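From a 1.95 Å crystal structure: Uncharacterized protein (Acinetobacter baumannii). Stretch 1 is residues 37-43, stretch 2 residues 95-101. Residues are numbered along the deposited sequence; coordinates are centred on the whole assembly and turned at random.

Stretch 1 (37-43) QLYTGVQ
Stretch 2 95-101: TEDREQV

Residues 95-101 form a helix (phi/psi near -65/-38), packed against the irregular segment 37-43; 303 Å² is buried, and no direct hydrogen bond crosses the contact. T95 makes no contact with the loop; within the helix its O accepts a hydrogen bond from E99 N (2.9 Å). E96 points toward the loop, chi1 m and chi2 t, with its CA 7.4 Å from Y39 CA. Its OE2 lies 3.8 Å from T40 OG1 (T40 chi1 p), too far for a direct bond, and a water to one side links them, 2.9 Å from T40 OG1, donating to E96 OE2 (3.0 Å) and to O of G41 (3.2 Å; phi/psi 97/165, where a CB would be jammed against T40 O).

D97, chi1 m, leaves the helix sideways, but its carboxylate comes nearer the loop: OD1 is 3.4 Å from V42 CG2 and 3.5 Å from Y39 OH, near the plane of the ring at its edge. The CA atoms of D97 and V42 are 6.7 Å apart, V42 having chi1 t and phi/psi -77/121. A second water donates to D97 OD2 (3.1 Å) and accepts from Q43 N (3.3 Å).

R98 points away, and neither E99 nor V101 makes contact. Q100, chi1 t and chi2 p, points toward Y39 (phi/psi -96/121, chi1 t, chi2 59°), laying its CD over one ring face, with CB 3.4 Å from Y39 OH.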

# COMPACT_ATOMS: atom_id res chain seq x y z
N GLN A 37 -13.95 5.04 -14.40
CA GLN A 37 -13.23 5.82 -15.39
C GLN A 37 -12.26 4.91 -16.15
O GLN A 37 -12.68 4.01 -16.87
CB GLN A 37 -12.52 7.02 -14.74
CG GLN A 37 -13.45 7.97 -13.99
CD GLN A 37 -14.59 8.46 -14.86
OE1 GLN A 37 -14.48 8.53 -16.08
NE2 GLN A 37 -15.71 8.81 -14.22
N LEU A 38 -10.96 5.13 -15.96
CA LEU A 38 -9.95 4.51 -16.81
C LEU A 38 -9.32 3.26 -16.21
O LEU A 38 -8.59 2.54 -16.89
CB LEU A 38 -8.86 5.52 -17.15
CG LEU A 38 -9.33 6.79 -17.87
CD1 LEU A 38 -8.18 7.75 -18.05
CD2 LEU A 38 -9.97 6.46 -19.21
N TYR A 39 -9.60 3.01 -14.93
CA TYR A 39 -9.10 1.81 -14.28
C TYR A 39 -10.14 0.70 -14.31
O TYR A 39 -11.25 0.86 -13.79
CB TYR A 39 -8.71 2.10 -12.85
CG TYR A 39 -8.04 0.91 -12.21
CD1 TYR A 39 -6.88 0.38 -12.75
CD2 TYR A 39 -8.58 0.31 -11.09
CE1 TYR A 39 -6.27 -0.71 -12.19
CE2 TYR A 39 -7.98 -0.78 -10.51
CZ TYR A 39 -6.82 -1.29 -11.07
OH TYR A 39 -6.22 -2.38 -10.50
N THR A 40 -9.78 -0.43 -14.91
CA THR A 40 -10.72 -1.53 -15.11
C THR A 40 -10.76 -2.50 -13.93
O THR A 40 -11.75 -3.20 -13.72
CB THR A 40 -10.37 -2.31 -16.40
OG1 THR A 40 -8.98 -2.65 -16.40
CG2 THR A 40 -10.68 -1.47 -17.62
N GLY A 41 -9.68 -2.53 -13.15
CA GLY A 41 -9.58 -3.43 -12.02
C GLY A 41 -8.81 -4.69 -12.36
O GLY A 41 -8.59 -4.99 -13.53
N VAL A 42 -8.40 -5.42 -11.33
CA VAL A 42 -7.68 -6.67 -11.52
C VAL A 42 -8.68 -7.75 -11.90
O VAL A 42 -9.61 -8.04 -11.15
CB VAL A 42 -6.91 -7.09 -10.26
CG1 VAL A 42 -6.27 -8.46 -10.44
CG2 VAL A 42 -5.85 -6.06 -9.94
N GLN A 43 -8.48 -8.33 -13.08
CA GLN A 43 -9.41 -9.32 -13.61
C GLN A 43 -9.22 -10.70 -12.99
O GLN A 43 -10.20 -11.34 -12.60
CB GLN A 43 -9.27 -9.40 -15.14
CG GLN A 43 -10.15 -8.41 -15.89
CD GLN A 43 -10.13 -7.01 -15.30
OE1 GLN A 43 -10.83 -6.72 -14.33
NE2 GLN A 43 -9.31 -6.14 -15.89
N THR A 95 1.34 -2.84 -15.85
CA THR A 95 1.54 -1.45 -15.48
C THR A 95 0.33 -0.89 -14.73
O THR A 95 0.50 -0.25 -13.69
CB THR A 95 1.84 -0.60 -16.72
OG1 THR A 95 3.05 -1.07 -17.32
CG2 THR A 95 2.02 0.86 -16.35
N GLU A 96 -0.87 -1.11 -15.24
CA GLU A 96 -2.08 -0.55 -14.63
C GLU A 96 -2.28 -1.07 -13.22
O GLU A 96 -2.73 -0.34 -12.34
CB GLU A 96 -3.33 -0.88 -15.43
CG GLU A 96 -3.44 -0.15 -16.74
CD GLU A 96 -4.87 -0.03 -17.23
OE1 GLU A 96 -5.17 0.95 -17.95
OE2 GLU A 96 -5.69 -0.92 -16.91
N ASP A 97 -1.95 -2.34 -13.01
CA ASP A 97 -2.09 -2.94 -11.69
C ASP A 97 -1.03 -2.39 -10.74
O ASP A 97 -1.32 -2.15 -9.57
CB ASP A 97 -1.98 -4.47 -11.77
CG ASP A 97 -3.17 -5.11 -12.46
OD1 ASP A 97 -4.26 -4.51 -12.47
OD2 ASP A 97 -3.00 -6.23 -13.01
N ARG A 98 0.18 -2.17 -11.24
CA ARG A 98 1.23 -1.60 -10.40
C ARG A 98 0.88 -0.18 -9.97
O ARG A 98 1.17 0.22 -8.85
CB ARG A 98 2.58 -1.60 -11.11
CG ARG A 98 3.22 -2.97 -11.21
CD ARG A 98 4.72 -2.86 -11.41
NE ARG A 98 5.05 -1.99 -12.52
CZ ARG A 98 5.07 -2.37 -13.80
NH1 ARG A 98 4.77 -3.62 -14.14
NH2 ARG A 98 5.38 -1.50 -14.74
N GLU A 99 0.26 0.58 -10.87
CA GLU A 99 -0.13 1.95 -10.58
C GLU A 99 -1.21 1.99 -9.51
O GLU A 99 -1.25 2.90 -8.69
CB GLU A 99 -0.62 2.66 -11.84
CG GLU A 99 0.46 2.92 -12.88
CD GLU A 99 1.41 4.04 -12.49
OE1 GLU A 99 1.23 4.64 -11.40
OE2 GLU A 99 2.34 4.32 -13.27
N GLN A 100 -2.10 1.01 -9.54
CA GLN A 100 -3.19 0.95 -8.58
C GLN A 100 -2.67 0.60 -7.19
O GLN A 100 -3.19 1.06 -6.18
CB GLN A 100 -4.26 -0.05 -9.02
CG GLN A 100 -5.54 0.02 -8.20
CD GLN A 100 -6.27 1.34 -8.39
OE1 GLN A 100 -6.01 2.08 -9.34
NE2 GLN A 100 -7.18 1.64 -7.47
N VAL A 101 -1.63 -0.24 -7.14
CA VAL A 101 -1.00 -0.61 -5.88
C VAL A 101 -0.35 0.61 -5.24
O VAL A 101 -0.43 0.81 -4.03
CB VAL A 101 0.06 -1.72 -6.07
CG1 VAL A 101 0.91 -1.90 -4.82
CG2 VAL A 101 -0.60 -3.03 -6.44
O HOH W 1 -6.44 -3.07 -14.96
O HOH W 2 -5.65 -7.13 -14.26